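Local coordinates for metal-dependent hydrolase (Lactobacillus plantarum, PDB 2F6K), which probably acts as a metal-dependent decarboxylase of the amidohydrolase superfamily, with the activity of aminocarboxymuconate-semialdehyde decarboxylase, and binds a manganese ion, at residues L137-V140 with Y141-L144; K189-F192 with F193-Y196; F177-T180 with T181-F184; D104-K107 with T108-A112. All blocks are in the same frame, centred on the assembly; numbering follows the deposited sequence.

All four contacts are local: three are turns within helices and contact 2 is the junction between two, all on the outer layer of a TIM-barrel chain. Contact 1 stands between contacts 4 and 2, its centre about 10 and 12 Å from theirs, and touches both. Toward contact 2 the ring of Y141 packs on F192 and Y196, and E138 OE2 meets K195 NZ in a salt bridge at 3.2 Å; toward contact 4, V140 and E143 pack on A105 and V106. Contact 3 joins through F184, which touches F193 of contact 2. It also comes near the metal centre: the side chain of T180 is about 9 Å from the manganese held by H7, H9, H154 and D266.

Contact 1 of 4, residues L137-V140 with Y141-L144; sequences LERV and YQEL
L137 and Y141 meet at the first turn of helix 138-145, one of the outer helices of the TIM barrel, with L137 at the N-cap position. Backbone bonds set the frame. Y141 N donates to L137 O at 3.1 Å, and the next three residues repeat the i to i+4 pattern, Q142 to E138, E143 to R139 and L144 to V140.

The same carbonyl that takes the Y141 amide also lies over one face of its ring: L137 O sits 3.3 Å from the ring plane, over the centre. A first torsion of -50° sets CG beside the backbone N and folds the ring back over the start of the helix, where CZ reaches L137 CB at 3.6 Å. Beyond that the hydroxyl bonds to S134 O, while F192 and F132 make edge-to-face pairs with the ring.

Apolar packing continues one turn on, where V140 CG1 and L144 CD1 lie alongside each other at 4.0 Å. These two buried side chains face helix 102-114, touching A105 and V109.

The polar side chains lie on another flank. R139 and Q142 run side by side in the same direction, but the arginine's salt bridge is with E102, and E143 OE1 pairs with R147. A water sits within hydrogen-bonding distance of R139 O (3.2 Å) and E143 OE2 (3.0 Å), though which acceptors take its protons is unsettled.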
# COMPACT_ATOMS: atom_id res chain seq x y z
N LEU A 137 -3.65 -4.51 21.89
CA LEU A 137 -4.02 -5.76 22.54
C LEU A 137 -3.37 -5.98 23.91
O LEU A 137 -3.28 -7.12 24.37
CB LEU A 137 -3.66 -6.94 21.62
CG LEU A 137 -4.65 -7.45 20.56
CD1 LEU A 137 -5.45 -6.34 19.97
CD2 LEU A 137 -3.88 -8.18 19.47
N GLU A 138 -2.92 -4.92 24.57
CA GLU A 138 -2.29 -5.08 25.87
C GLU A 138 -3.10 -5.92 26.85
O GLU A 138 -2.58 -6.85 27.45
CB GLU A 138 -2.01 -3.72 26.52
CG GLU A 138 -0.93 -2.91 25.83
CD GLU A 138 -0.43 -1.76 26.69
OE1 GLU A 138 -1.27 -1.15 27.41
OE2 GLU A 138 0.79 -1.48 26.64
N ARG A 139 -4.38 -5.59 27.01
CA ARG A 139 -5.20 -6.35 27.94
C ARG A 139 -5.21 -7.83 27.62
O ARG A 139 -5.35 -8.67 28.52
CB ARG A 139 -6.63 -5.78 27.97
CG ARG A 139 -6.67 -4.34 28.48
CD ARG A 139 -8.08 -3.79 28.59
NE ARG A 139 -8.08 -2.40 29.03
CZ ARG A 139 -7.80 -1.35 28.26
NH1 ARG A 139 -7.50 -1.52 26.98
NH2 ARG A 139 -7.83 -0.13 28.77
N VAL A 140 -5.04 -8.17 26.34
CA VAL A 140 -5.01 -9.56 25.93
C VAL A 140 -3.72 -10.20 26.42
O VAL A 140 -3.72 -11.34 26.88
CB VAL A 140 -5.10 -9.73 24.39
CG1 VAL A 140 -5.01 -11.20 24.01
CG2 VAL A 140 -6.40 -9.15 23.87
N TYR A 141 -2.62 -9.46 26.31
CA TYR A 141 -1.33 -9.97 26.76
C TYR A 141 -1.35 -10.21 28.27
O TYR A 141 -0.88 -11.25 28.75
CB TYR A 141 -0.20 -8.99 26.42
CG TYR A 141 -0.19 -8.52 24.99
CD1 TYR A 141 -0.59 -9.37 23.95
CD2 TYR A 141 0.23 -7.24 24.66
CE1 TYR A 141 -0.58 -8.95 22.63
CE2 TYR A 141 0.25 -6.81 23.33
CZ TYR A 141 -0.16 -7.67 22.32
OH TYR A 141 -0.15 -7.26 21.01
N GLN A 142 -1.90 -9.26 29.01
CA GLN A 142 -1.98 -9.37 30.47
C GLN A 142 -2.71 -10.64 30.89
O GLN A 142 -2.26 -11.36 31.77
CB GLN A 142 -2.66 -8.14 31.05
CG GLN A 142 -1.98 -6.85 30.65
CD GLN A 142 -2.74 -5.63 31.12
OE1 GLN A 142 -3.97 -5.61 31.14
NE2 GLN A 142 -2.00 -4.59 31.48
N GLU A 143 -3.85 -10.91 30.25
CA GLU A 143 -4.61 -12.11 30.58
C GLU A 143 -3.82 -13.38 30.26
O GLU A 143 -3.98 -14.40 30.92
CB GLU A 143 -5.93 -12.13 29.81
CG GLU A 143 -6.98 -11.13 30.30
CD GLU A 143 -7.35 -11.33 31.77
OE1 GLU A 143 -7.24 -12.47 32.27
OE2 GLU A 143 -7.78 -10.35 32.41
N LEU A 144 -2.99 -13.30 29.22
CA LEU A 144 -2.19 -14.44 28.80
C LEU A 144 -0.98 -14.63 29.70
O LEU A 144 -0.61 -15.75 30.02
CB LEU A 144 -1.74 -14.27 27.34
CG LEU A 144 -2.80 -14.56 26.27
CD1 LEU A 144 -2.36 -14.01 24.92
CD2 LEU A 144 -3.03 -16.06 26.19
O HOH W 1 -6.54 -7.80 31.39

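Contact 2 of 4, residues K189-F192 with F193-Y196; sequences KYHF and FEKY
F192 swings its CG anti to the backbone N (chi1 -174°), whereas Y196, one turn on, sets its CG beside the backbone N (chi1 -47°), and the two rings meet. The setting is the short helix 192-195, which follows helix 171-189 after a two-residue break. A Schellman motif closes the longer helix: H191, with positive phi, is its C-prime residue and the N-cap position of the next helix, F192 N reaching back to M187 O and H191 N to L188 O.

Three rings form an aromatic cluster in which F192 plays both parts. It takes the edge of Y196 on its face, with Y196 CD1 3.9 Å above the plane over the centre and the planes at 60°. Its own edge is turned to the face of F193, the centroids 5.6 Å apart. Y196 also meets the ring of Y141 of helix 138-145, while F193 leans on V232 and H235 of helix 229-235.

H191 and E194 run alongside each other, CB to CB 4.1 Å. K195 lays its chain along the turn, CG 3.3 Å from H191 O and CE 3.6 Å from Y190 O, with NZ salt-bridged to E138.

K195 N donates to H191 O at 2.9 Å, which also takes a weak bond from E194 N; Y196 N reaches F192 O at 2.7 Å, and Y196 CD1 lies 3.3 Å from that same oxygen.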
# COMPACT_ATOMS: atom_id res chain seq x y z
N LYS A 189 10.35 -4.24 19.69
CA LYS A 189 10.08 -2.82 19.81
C LYS A 189 9.17 -2.48 20.99
O LYS A 189 9.41 -1.50 21.71
CB LYS A 189 9.46 -2.31 18.51
CG LYS A 189 9.05 -0.83 18.53
CD LYS A 189 8.33 -0.45 17.23
CE LYS A 189 7.71 0.94 17.31
NZ LYS A 189 8.74 1.99 17.51
N TYR A 190 8.13 -3.28 21.20
CA TYR A 190 7.20 -3.02 22.29
C TYR A 190 7.52 -3.71 23.62
O TYR A 190 6.68 -3.76 24.51
CB TYR A 190 5.78 -3.36 21.84
CG TYR A 190 5.24 -2.36 20.83
CD1 TYR A 190 5.11 -1.02 21.17
CD2 TYR A 190 4.90 -2.76 19.53
CE1 TYR A 190 4.65 -0.08 20.24
CE2 TYR A 190 4.44 -1.83 18.59
CZ TYR A 190 4.32 -0.49 18.95
OH TYR A 190 3.89 0.44 18.04
N HIS A 191 8.74 -4.23 23.74
CA HIS A 191 9.20 -4.89 24.95
C HIS A 191 8.26 -6.00 25.41
O HIS A 191 8.06 -6.20 26.61
CB HIS A 191 9.37 -3.86 26.06
CG HIS A 191 10.10 -2.63 25.63
ND1 HIS A 191 9.46 -1.51 25.14
CD2 HIS A 191 11.43 -2.36 25.56
CE1 HIS A 191 10.36 -0.61 24.79
NE2 HIS A 191 11.56 -1.10 25.04
N PHE A 192 7.70 -6.73 24.45
CA PHE A 192 6.77 -7.80 24.76
C PHE A 192 7.32 -8.85 25.73
O PHE A 192 6.68 -9.17 26.74
CB PHE A 192 6.31 -8.46 23.45
CG PHE A 192 5.23 -9.49 23.64
CD1 PHE A 192 5.52 -10.75 24.12
CD2 PHE A 192 3.90 -9.17 23.36
CE1 PHE A 192 4.51 -11.70 24.32
CE2 PHE A 192 2.88 -10.11 23.56
CZ PHE A 192 3.19 -11.38 24.03
N PHE A 193 8.49 -9.39 25.42
CA PHE A 193 9.09 -10.43 26.26
C PHE A 193 9.53 -9.94 27.64
O PHE A 193 9.59 -10.71 28.60
CB PHE A 193 10.26 -11.04 25.49
CG PHE A 193 9.91 -11.44 24.08
CD1 PHE A 193 9.13 -12.57 23.84
CD2 PHE A 193 10.30 -10.64 23.01
CE1 PHE A 193 8.74 -12.90 22.54
CE2 PHE A 193 9.91 -10.97 21.70
CZ PHE A 193 9.13 -12.10 21.47
N GLU A 194 9.82 -8.65 27.72
CA GLU A 194 10.24 -8.00 28.95
C GLU A 194 9.00 -7.78 29.83
O GLU A 194 9.03 -8.03 31.03
CB GLU A 194 10.89 -6.67 28.59
CG GLU A 194 11.53 -5.88 29.70
CD GLU A 194 12.27 -4.66 29.15
OE1 GLU A 194 13.23 -4.83 28.36
OE2 GLU A 194 11.89 -3.52 29.48
N LYS A 195 7.91 -7.34 29.22
CA LYS A 195 6.67 -7.07 29.95
C LYS A 195 5.82 -8.32 30.23
O LYS A 195 5.08 -8.36 31.22
CB LYS A 195 5.82 -6.03 29.20
CG LYS A 195 6.47 -4.66 29.08
CD LYS A 195 5.42 -3.58 28.78
CE LYS A 195 4.71 -3.83 27.47
NZ LYS A 195 3.57 -2.89 27.25
N TYR A 196 5.90 -9.32 29.36
CA TYR A 196 5.13 -10.54 29.56
C TYR A 196 6.05 -11.76 29.50
O TYR A 196 5.87 -12.64 28.66
CB TYR A 196 4.04 -10.65 28.49
CG TYR A 196 3.27 -9.36 28.31
CD1 TYR A 196 3.47 -8.55 27.20
CD2 TYR A 196 2.39 -8.91 29.30
CE1 TYR A 196 2.82 -7.32 27.07
CE2 TYR A 196 1.73 -7.68 29.18
CZ TYR A 196 1.96 -6.89 28.07
OH TYR A 196 1.32 -5.67 27.96

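Contact 3 of 4, residues F177-T180 with T181-F184; sequences FMDT and TMTF
T181 and T183 each fold a hydroxyl back onto the carbonyl one turn earlier, so two backbone oxygens are gripped twice. F177 O takes T181 OG1 at 2.6 Å and T181 N at 3.0 Å, the two donors arriving from opposite faces of the carbonyl plane. D179 O is held likewise by T183 N at 2.9 Å and by T183 OG1 at 2.8 Å, the hydroxyl standing 35° out of that plane. Both threonines place OG1 beside their own backbone N (chi1 -51° in T181, -59° in T183), which aims it at the preceding turn.

Selenomethionine M182 bends at its end and brings CE to 3.4 Å from D179 OD1. That carboxylate is buried and held from outside the helix: T125 OG1 and N126 ND2 bond OD2, and Y131 bonds OD1.

Farther out, F177 pairs edge-to-face with F209, F184 packs against helices 210-225 and 229-235, and M178 meets M182 of the third subunit. The side chain of T180, touching I203, is about 9 Å from the manganese. The whole is a buried turn of helix 171-189, an outer helix of the TIM barrel that also lines a subunit interface.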
# COMPACT_ATOMS: atom_id res chain seq x y z
N PHE A 177 7.10 -15.74 5.75
CA PHE A 177 8.35 -15.48 6.43
C PHE A 177 8.58 -14.01 6.70
O PHE A 177 9.03 -13.64 7.79
CB PHE A 177 9.53 -16.05 5.64
CG PHE A 177 9.76 -17.51 5.89
CD1 PHE A 177 11.05 -18.04 5.86
CD2 PHE A 177 8.70 -18.36 6.19
CE1 PHE A 177 11.28 -19.38 6.12
CE2 PHE A 177 8.92 -19.71 6.45
CZ PHE A 177 10.22 -20.22 6.42
N MSE A 178 8.28 -13.17 5.73
CA MSE A 178 8.46 -11.75 5.93
C MSE A 178 7.57 -11.29 7.08
O MSE A 178 8.00 -10.48 7.92
CB MSE A 178 8.14 -10.98 4.65
CG MSE A 178 9.05 -11.33 3.48
SE MSE A 178 8.88 -10.15 1.93
CE MSE A 178 7.05 -10.57 1.43
N ASP A 179 6.36 -11.82 7.15
CA ASP A 179 5.45 -11.41 8.20
C ASP A 179 5.86 -11.86 9.60
O ASP A 179 5.77 -11.09 10.55
CB ASP A 179 4.02 -11.87 7.91
CG ASP A 179 3.00 -10.81 8.27
OD1 ASP A 179 3.04 -9.71 7.68
OD2 ASP A 179 2.16 -11.07 9.16
N THR A 180 6.31 -13.10 9.71
CA THR A 180 6.74 -13.61 11.00
C THR A 180 7.91 -12.78 11.48
O THR A 180 8.00 -12.41 12.65
CB THR A 180 7.16 -15.09 10.92
OG1 THR A 180 6.00 -15.90 10.71
CG2 THR A 180 7.85 -15.53 12.21
N THR A 181 8.80 -12.47 10.54
CA THR A 181 9.99 -11.70 10.85
C THR A 181 9.64 -10.29 11.31
O THR A 181 10.18 -9.78 12.30
CB THR A 181 10.93 -11.61 9.64
OG1 THR A 181 11.16 -12.93 9.11
CG2 THR A 181 12.27 -11.02 10.07
N MSE A 182 8.73 -9.64 10.58
CA MSE A 182 8.34 -8.29 10.94
C MSE A 182 7.66 -8.30 12.31
O MSE A 182 7.90 -7.41 13.13
CB MSE A 182 7.41 -7.69 9.88
CG MSE A 182 8.06 -7.52 8.51
SE MSE A 182 6.98 -6.44 7.28
CE MSE A 182 5.71 -7.78 6.69
N THR A 183 6.83 -9.31 12.55
CA THR A 183 6.12 -9.42 13.81
C THR A 183 7.04 -9.61 15.02
O THR A 183 6.82 -9.00 16.06
CB THR A 183 5.08 -10.55 13.78
OG1 THR A 183 4.15 -10.31 12.72
CG2 THR A 183 4.32 -10.62 15.10
N PHE A 184 8.06 -10.46 14.88
CA PHE A 184 9.00 -10.70 15.97
C PHE A 184 9.69 -9.39 16.38
O PHE A 184 9.82 -9.08 17.57
CB PHE A 184 10.07 -11.69 15.55
CG PHE A 184 11.12 -11.94 16.59
CD1 PHE A 184 10.84 -12.71 17.72
CD2 PHE A 184 12.40 -11.43 16.44
CE1 PHE A 184 11.82 -12.97 18.67
CE2 PHE A 184 13.40 -11.69 17.40
CZ PHE A 184 13.10 -12.46 18.51

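Contact 4 of 4, residues D104-K107 with T108-A112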
# COMPACT_ATOMS: atom_id res chain seq x y z
N ASP A 104 -13.13 -8.34 23.67
CA ASP A 104 -13.72 -9.63 23.31
C ASP A 104 -12.68 -10.74 23.36
O ASP A 104 -12.96 -11.86 23.80
CB ASP A 104 -14.34 -9.53 21.92
CG ASP A 104 -15.48 -8.52 21.86
OD1 ASP A 104 -16.61 -8.87 22.27
OD2 ASP A 104 -15.24 -7.37 21.43
N ALA A 105 -11.46 -10.43 22.91
CA ALA A 105 -10.38 -11.40 22.92
C ALA A 105 -10.02 -11.73 24.36
O ALA A 105 -9.74 -12.89 24.68
CB ALA A 105 -9.17 -10.83 22.19
N VAL A 106 -10.01 -10.72 25.23
CA VAL A 106 -9.69 -10.91 26.64
C VAL A 106 -10.65 -11.95 27.20
O VAL A 106 -10.28 -12.83 27.99
CB VAL A 106 -9.86 -9.58 27.43
CG1 VAL A 106 -9.99 -9.86 28.93
CG2 VAL A 106 -8.68 -8.67 27.18
N LYS A 107 -11.90 -11.85 26.77
CA LYS A 107 -12.95 -12.76 27.19
C LYS A 107 -12.70 -14.18 26.67
O LYS A 107 -12.89 -15.15 27.40
CB LYS A 107 -14.30 -12.23 26.69
CG LYS A 107 -15.52 -13.05 27.08
CD LYS A 107 -16.16 -13.67 25.83
CE LYS A 107 -17.66 -13.86 25.99
NZ LYS A 107 -18.36 -13.85 24.66
N THR A 108 -12.26 -14.30 25.42
CA THR A 108 -11.99 -15.60 24.84
C THR A 108 -10.81 -16.30 25.51
O THR A 108 -10.82 -17.53 25.66
CB THR A 108 -11.71 -15.50 23.32
OG1 THR A 108 -12.87 -14.98 22.66
CG2 THR A 108 -11.40 -16.88 22.75
N VAL A 109 -9.81 -15.52 25.90
CA VAL A 109 -8.64 -16.07 26.58
C VAL A 109 -9.03 -16.70 27.92
O VAL A 109 -8.71 -17.86 28.18
CB VAL A 109 -7.57 -14.98 26.83
CG1 VAL A 109 -6.41 -15.56 27.65
CG2 VAL A 109 -7.06 -14.43 25.51
N GLN A 110 -9.74 -15.94 28.75
CA GLN A 110 -10.17 -16.43 30.07
C GLN A 110 -11.00 -17.69 29.93
O GLN A 110 -10.75 -18.70 30.59
CB GLN A 110 -11.01 -15.36 30.78
CG GLN A 110 -10.32 -14.00 30.87
CD GLN A 110 -11.22 -12.93 31.45
OE1 GLN A 110 -12.38 -12.78 31.06
NE2 GLN A 110 -10.68 -12.15 32.38
N GLN A 111 -12.00 -17.64 29.07
CA GLN A 111 -12.88 -18.77 28.86
C GLN A 111 -12.15 -20.00 28.30
O GLN A 111 -12.27 -21.10 28.83
CB GLN A 111 -14.00 -18.35 27.92
CG GLN A 111 -15.06 -19.39 27.70
CD GLN A 111 -15.95 -19.03 26.54
OE1 GLN A 111 -16.34 -17.87 26.37
NE2 GLN A 111 -16.29 -20.03 25.73
N ALA A 112 -11.39 -19.80 27.23
CA ALA A 112 -10.65 -20.88 26.56
C ALA A 112 -9.70 -21.61 27.50
O ALA A 112 -9.69 -22.85 27.55
CB ALA A 112 -9.86 -20.31 25.37
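D104 O receives T108 N at 3.0 Å, and the hydroxyl of T108 turns toward the same oxygen. This second approach is weak, with OG1 3.3 Å from D104 O, and the hydroxyl proton could go to a different acceptor instead. The hydroxyl comes there because OG1 stands beside its own backbone N (chi1 -62°), on the side of the preceding turn.

The following residues keep the helical pattern. V109 N donates to A105 O at 2.9 Å, Q110 N to V106 O in a nearly straight bond (172° at the hydrogen), and Q111 N to K107 O.

Side chains pack closely on these carbonyls. V109 puts CG2 3.2 Å from A105 O, and Q110 brings CG to 3.1 Å from V106 O. Beyond CG the Q110 chain is extended and crosses V106 at a slant, its CD 4.2 Å from V106 CG1. K107 leaves the backbone with CG anti to N and then bends at its second torsion (-114°), with CD 4.0 Å from T108 N.

The helix has two different neighbours. V106 rests on R139 and E143 of helix 138-145, while D104 and T108 touch I70 and N77 of helix 66-86. At the polar ends Q111 NE2 bonds D116 OD2, and Q110 NE2 makes a weak bond to E143. D104 also has a long, weak ion pair with R139 of the second subunit. Helix 102-114 thus forms the connection between parallel strands 91-95 and 120-124, a beta-alpha-beta crossover of the TIM barrel.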